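Long-range contact in sugar phosphate isomerase/epimerase (Parabacteroides distasonis, PDB 3L23), which probably acts as a metal-dependent isomerase or epimerase on sugar substrates, with a magnesium ion bound in its TIM barrel: residues 12-24 with 38-50. Residues are numbered along the deposited sequence; the frame is centred on the assembly and turned at random.
Sequences GKEIGLQIYSLSQ and VKDMGYSKLELAG. With EDO (1,2-ethanediol), chain F.
One face of the Y43 ring is occupied by L17: both methyls lie over it, CD2 4.2 Å above the plane and over the centre, CD1 further toward the CE1-CZ side, while CB makes an off-centre CH-pi contact. G16 O and V38 O lie at the ring's edge, and CG2 of I15 comes obliquely to Y43 CE1 at 3.6 Å. L17 also reaches V38 with CD2, so one leucine joins helix 31-40 to the sheet.

The Q18 amide illustrates how a flat group is fixed through both ends. CG lies anti to the backbone N (chi1 161°), and a bend at chi2 brings NE2 to the E47 carboxylate. There NE2 meets E47 OE1 at 2.8 Å on the anti side, tilted out of the carboxylate plane. NE2 also donates to L48 O from above that carbonyl's plane, while Q18 OE1 accepts Y20 N on a lone pair at 2.8 Å; together these bonds should set the amide's rotation. E47 OE1 also bonds H242, a magnesium ligand, so E47 is probably a second-shell residue that Q18 helps to steady.

Between the backbones, L17 N donates to K45 O (2.8 Å) and I19 N to E47 O, while S44 N and E47 N return bonds to I15 O and L17 O: a parallel ladder. Just before the strands, S44 OG donates to E14 OE1 (2.9 Å) on its anti side, well out of the carboxylate plane.

The parallel strands 16-18 and 45-48, linked through helix 31-40, form the opening beta-alpha-beta unit of a xylose isomerase-like TIM barrel.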
loop_
_atom_site.group_PDB
_atom_site.type_symbol
_atom_site.label_atom_id
_atom_site.label_comp_id
_atom_site.label_asym_id
_atom_site.label_seq_id
_atom_site.Cartn_x
_atom_site.Cartn_y
_atom_site.Cartn_z
ATOM N N GLY A 12 -21.352 -8.231 10.648
ATOM C CA GLY A 12 -20.658 -6.906 10.734
ATOM C C GLY A 12 -19.138 -7.049 10.764
ATOM O O GLY A 12 -18.488 -6.680 11.751
ATOM N N LYS A 13 -18.565 -7.606 9.701
ATOM C CA LYS A 13 -17.119 -7.728 9.607
ATOM C C LYS A 13 -16.541 -6.374 9.297
ATOM O O LYS A 13 -17.181 -5.600 8.568
ATOM C CB LYS A 13 -16.754 -8.710 8.506
ATOM C CG LYS A 13 -17.286 -10.113 8.735
ATOM C CD LYS A 13 -16.758 -11.127 7.731
ATOM C CE LYS A 13 -17.533 -12.437 7.758
ATOM N NZ LYS A 13 -16.973 -13.504 6.837
ATOM N N GLU A 14 -15.355 -6.090 9.847
ATOM C CA GLU A 14 -14.606 -4.892 9.535
ATOM C C GLU A 14 -13.806 -5.157 8.276
ATOM O O GLU A 14 -12.965 -6.058 8.273
ATOM C CB GLU A 14 -13.642 -4.590 10.645
ATOM C CG GLU A 14 -14.299 -4.058 11.871
ATOM C CD GLU A 14 -13.874 -2.637 12.099
ATOM O OE1 GLU A 14 -14.373 -1.721 11.365
ATOM O OE2 GLU A 14 -12.992 -2.467 12.999
ATOM N N ILE A 15 -14.036 -4.369 7.229
ATOM C CA ILE A 15 -13.369 -4.547 5.946
ATOM C C ILE A 15 -12.800 -3.235 5.444
ATOM O O ILE A 15 -13.494 -2.224 5.429
ATOM C CB ILE A 15 -14.337 -5.164 4.833
ATOM C CG1 ILE A 15 -15.083 -6.404 5.348
ATOM C CG2 ILE A 15 -13.581 -5.520 3.573
ATOM C CD1 ILE A 15 -16.174 -6.945 4.431
ATOM N N GLY A 16 -11.524 -3.251 5.064
ATOM C CA GLY A 16 -10.904 -2.089 4.497
ATOM C C GLY A 16 -10.918 -2.073 3.000
ATOM O O GLY A 16 -10.921 -3.141 2.353
ATOM N N LEU A 17 -10.858 -0.862 2.423
ATOM C CA LEU A 17 -10.771 -0.658 0.967
ATOM C C LEU A 17 -9.670 0.325 0.592
ATOM O O LEU A 17 -9.618 1.451 1.125
ATOM C CB LEU A 17 -12.082 -0.095 0.396
ATOM C CG LEU A 17 -12.284 0.062 -1.108
ATOM C CD1 LEU A 17 -12.103 -1.263 -1.902
ATOM C CD2 LEU A 17 -13.654 0.712 -1.453
ATOM N N GLN A 18 -8.826 -0.067 -0.362
ATOM C CA GLN A 18 -7.892 0.861 -0.974
ATOM C C GLN A 18 -8.701 1.550 -2.072
ATOM O O GLN A 18 -9.137 0.934 -3.067
ATOM C CB GLN A 18 -6.651 0.126 -1.483
ATOM C CG GLN A 18 -5.789 0.828 -2.504
ATOM C CD GLN A 18 -5.441 2.260 -2.178
ATOM O OE1 GLN A 18 -5.973 3.165 -2.799
ATOM N NE2 GLN A 18 -4.522 2.477 -1.217
ATOM N N ILE A 19 -8.937 2.840 -1.887
ATOM C CA ILE A 19 -9.873 3.536 -2.766
ATOM C C ILE A 19 -9.458 3.648 -4.241
ATOM O O ILE A 19 -10.311 3.935 -5.106
ATOM C CB ILE A 19 -10.233 4.953 -2.231
ATOM C CG1 ILE A 19 -9.042 5.911 -2.270
ATOM C CG2 ILE A 19 -10.806 4.847 -0.798
ATOM C CD1 ILE A 19 -9.383 7.378 -1.762
ATOM N N TYR A 20 -8.183 3.449 -4.548
ATOM C CA TYR A 20 -7.760 3.439 -5.951
ATOM C C TYR A 20 -8.516 2.360 -6.745
ATOM O O TYR A 20 -8.675 2.466 -7.931
ATOM C CB TYR A 20 -6.260 3.153 -6.025
ATOM C CG TYR A 20 -5.593 3.394 -7.353
ATOM C CD1 TYR A 20 -5.419 4.671 -7.840
ATOM C CD2 TYR A 20 -5.028 2.352 -8.052
ATOM C CE1 TYR A 20 -4.758 4.891 -9.044
ATOM C CE2 TYR A 20 -4.376 2.553 -9.246
ATOM C CZ TYR A 20 -4.234 3.809 -9.736
ATOM O OH TYR A 20 -3.550 4.022 -10.929
ATOM N N SER A 21 -9.013 1.360 -6.042
ATOM C CA SER A 21 -9.839 0.310 -6.633
ATOM C C SER A 21 -11.029 0.854 -7.398
ATOM O O SER A 21 -11.466 0.246 -8.359
ATOM C CB SER A 21 -10.379 -0.614 -5.533
ATOM O OG SER A 21 -9.292 -1.187 -4.795
ATOM N N LEU A 22 -11.559 1.986 -6.961
ATOM C CA LEU A 22 -12.712 2.609 -7.601
ATOM C C LEU A 22 -12.366 3.583 -8.722
ATOM O O LEU A 22 -13.241 4.033 -9.444
ATOM C CB LEU A 22 -13.518 3.337 -6.528
ATOM C CG LEU A 22 -14.061 2.450 -5.406
ATOM C CD1 LEU A 22 -14.578 3.344 -4.277
ATOM C CD2 LEU A 22 -15.142 1.552 -5.927
ATOM N N SER A 23 -11.077 3.922 -8.845
ATOM C CA SER A 23 -10.609 4.812 -9.888
ATOM C C SER A 23 -11.426 6.125 -9.849
ATOM O O SER A 23 -11.825 6.621 -8.757
ATOM C CB SER A 23 -10.639 4.086 -11.248
ATOM O OG SER A 23 -10.121 4.923 -12.305
ATOM N N GLN A 24 -11.694 6.695 -11.004
ATOM C CA GLN A 24 -12.439 7.940 -11.019
ATOM C C GLN A 24 -13.925 7.771 -10.758
ATOM O O GLN A 24 -14.609 8.777 -10.581
ATOM C CB GLN A 24 -12.151 8.721 -12.316
ATOM C CG GLN A 24 -10.657 9.195 -12.389
ATOM C CD GLN A 24 -10.192 10.036 -11.163
ATOM O OE1 GLN A 24 -10.674 11.151 -10.947
ATOM N NE2 GLN A 24 -9.242 9.497 -10.380
ATOM N N VAL A 38 -19.925 3.017 -0.676
ATOM C CA VAL A 38 -18.810 2.245 -0.127
ATOM C C VAL A 38 -19.200 1.609 1.227
ATOM O O VAL A 38 -19.024 0.411 1.428
ATOM C CB VAL A 38 -17.536 3.099 0.016
ATOM C CG1 VAL A 38 -16.480 2.375 0.826
ATOM C CG2 VAL A 38 -17.008 3.457 -1.389
ATOM N N LYS A 39 -19.777 2.418 2.101
ATOM C CA LYS A 39 -20.284 1.923 3.370
ATOM C C LYS A 39 -21.346 0.849 3.147
ATOM O O LYS A 39 -21.298 -0.207 3.766
ATOM C CB LYS A 39 -20.885 3.050 4.222
ATOM C CG LYS A 39 -21.395 2.571 5.585
ATOM C CD LYS A 39 -20.269 2.242 6.561
ATOM C CE LYS A 39 -20.880 1.858 7.924
ATOM N NZ LYS A 39 -19.845 1.875 8.982
ATOM N N ASP A 40 -22.294 1.099 2.247
ATOM C CA ASP A 40 -23.395 0.154 2.012
ATOM C C ASP A 40 -22.925 -1.184 1.454
ATOM O O ASP A 40 -23.591 -2.198 1.671
ATOM C CB ASP A 40 -24.457 0.769 1.090
ATOM C CG ASP A 40 -25.232 1.912 1.748
ATOM O OD1 ASP A 40 -25.228 2.030 3.001
ATOM O OD2 ASP A 40 -25.898 2.686 1.002
HETATM N N MSE A 41 -21.815 -1.180 0.728
HETATM C CA MSE A 41 -21.205 -2.422 0.220
HETATM C C MSE A 41 -20.531 -3.255 1.324
HETATM O O MSE A 41 -20.160 -4.410 1.074
HETATM C CB MSE A 41 -20.186 -2.112 -0.909
HETATM C CG MSE A 41 -20.824 -1.575 -2.167
HETATM SE SE MSE A 41 -19.531 -1.481 -3.606
HETATM C CE MSE A 41 -18.466 0.007 -3.013
ATOM N N GLY A 42 -20.354 -2.680 2.508
ATOM C CA GLY A 42 -19.833 -3.411 3.671
ATOM C C GLY A 42 -18.441 -3.018 4.116
ATOM O O GLY A 42 -17.853 -3.706 4.938
ATOM N N TYR A 43 -17.907 -1.917 3.584
ATOM C CA TYR A 43 -16.596 -1.427 3.973
ATOM C C TYR A 43 -16.689 -0.443 5.130
ATOM O O TYR A 43 -17.608 0.328 5.202
ATOM C CB TYR A 43 -15.903 -0.742 2.782
ATOM C CG TYR A 43 -15.615 -1.693 1.662
ATOM C CD1 TYR A 43 -14.503 -2.534 1.711
ATOM C CD2 TYR A 43 -16.481 -1.831 0.577
ATOM C CE1 TYR A 43 -14.254 -3.444 0.710
ATOM C CE2 TYR A 43 -16.211 -2.781 -0.450
ATOM C CZ TYR A 43 -15.069 -3.555 -0.377
ATOM O OH TYR A 43 -14.749 -4.506 -1.354
ATOM N N SER A 44 -15.681 -0.436 6.002
ATOM C CA SER A 44 -15.651 0.507 7.119
ATOM C C SER A 44 -14.387 1.359 7.260
ATOM O O SER A 44 -14.411 2.394 7.935
ATOM C CB SER A 44 -15.848 -0.301 8.403
ATOM O OG SER A 44 -14.783 -1.242 8.487
ATOM N N LYS A 45 -13.308 0.900 6.638
ATOM C CA LYS A 45 -11.988 1.466 6.743
ATOM C C LYS A 45 -11.411 1.776 5.359
ATOM O O LYS A 45 -11.530 0.975 4.420
ATOM C CB LYS A 45 -11.065 0.472 7.491
ATOM C CG LYS A 45 -11.461 0.290 8.946
ATOM C CD LYS A 45 -10.978 -1.021 9.559
ATOM C CE LYS A 45 -9.468 -1.069 9.749
ATOM N NZ LYS A 45 -9.037 -2.290 10.577
ATOM N N LEU A 46 -10.778 2.930 5.223
ATOM C CA LEU A 46 -10.218 3.372 3.939
ATOM C C LEU A 46 -8.710 3.508 3.987
ATOM O O LEU A 46 -8.181 3.934 4.996
ATOM C CB LEU A 46 -10.774 4.717 3.561
ATOM C CG LEU A 46 -12.293 4.791 3.386
ATOM C CD1 LEU A 46 -12.667 6.245 3.022
ATOM C CD2 LEU A 46 -12.849 3.771 2.369
ATOM N N GLU A 47 -8.053 3.104 2.906
ATOM C CA GLU A 47 -6.693 3.500 2.629
ATOM C C GLU A 47 -6.781 4.400 1.408
ATOM O O GLU A 47 -7.358 4.009 0.360
ATOM C CB GLU A 47 -5.828 2.311 2.341
ATOM C CG GLU A 47 -4.348 2.685 2.088
ATOM C CD GLU A 47 -3.546 1.424 1.914
ATOM O OE1 GLU A 47 -3.759 0.743 0.877
ATOM O OE2 GLU A 47 -2.743 1.099 2.825
ATOM N N LEU A 48 -6.239 5.613 1.552
ATOM C CA LEU A 48 -6.293 6.627 0.505
ATOM C C LEU A 48 -5.296 6.353 -0.628
ATOM O O LEU A 48 -4.327 5.603 -0.463
ATOM C CB LEU A 48 -5.989 8.002 1.099
ATOM C CG LEU A 48 -6.772 8.455 2.317
ATOM C CD1 LEU A 48 -6.256 9.832 2.792
ATOM C CD2 LEU A 48 -8.286 8.479 2.006
ATOM N N ALA A 49 -5.587 6.950 -1.777
ATOM C CA ALA A 49 -4.650 7.100 -2.866
ATOM C C ALA A 49 -4.922 8.470 -3.380
ATOM O O ALA A 49 -5.997 9.041 -3.114
ATOM C CB ALA A 49 -4.894 6.090 -3.957
ATOM N N GLY A 50 -3.966 9.046 -4.086
ATOM C CA GLY A 50 -4.229 10.335 -4.732
ATOM C C GLY A 50 -4.090 11.564 -3.849
ATOM O O GLY A 50 -4.551 12.655 -4.229
HETATM C C1 EDO F . -9.801 -4.423 7.839
HETATM O O1 EDO F . -8.688 -3.524 8.028
HETATM C C2 EDO F . -9.853 -5.446 8.960
HETATM O O2 EDO F . -10.103 -4.741 10.164
HETATM O O HOH W 1 -16.803 -3.285 7.367
HETATM O O HOH W 2 -19.587 -5.823 6.596
HETATM O O HOH W 3 -10.451 -1.831 13.339
#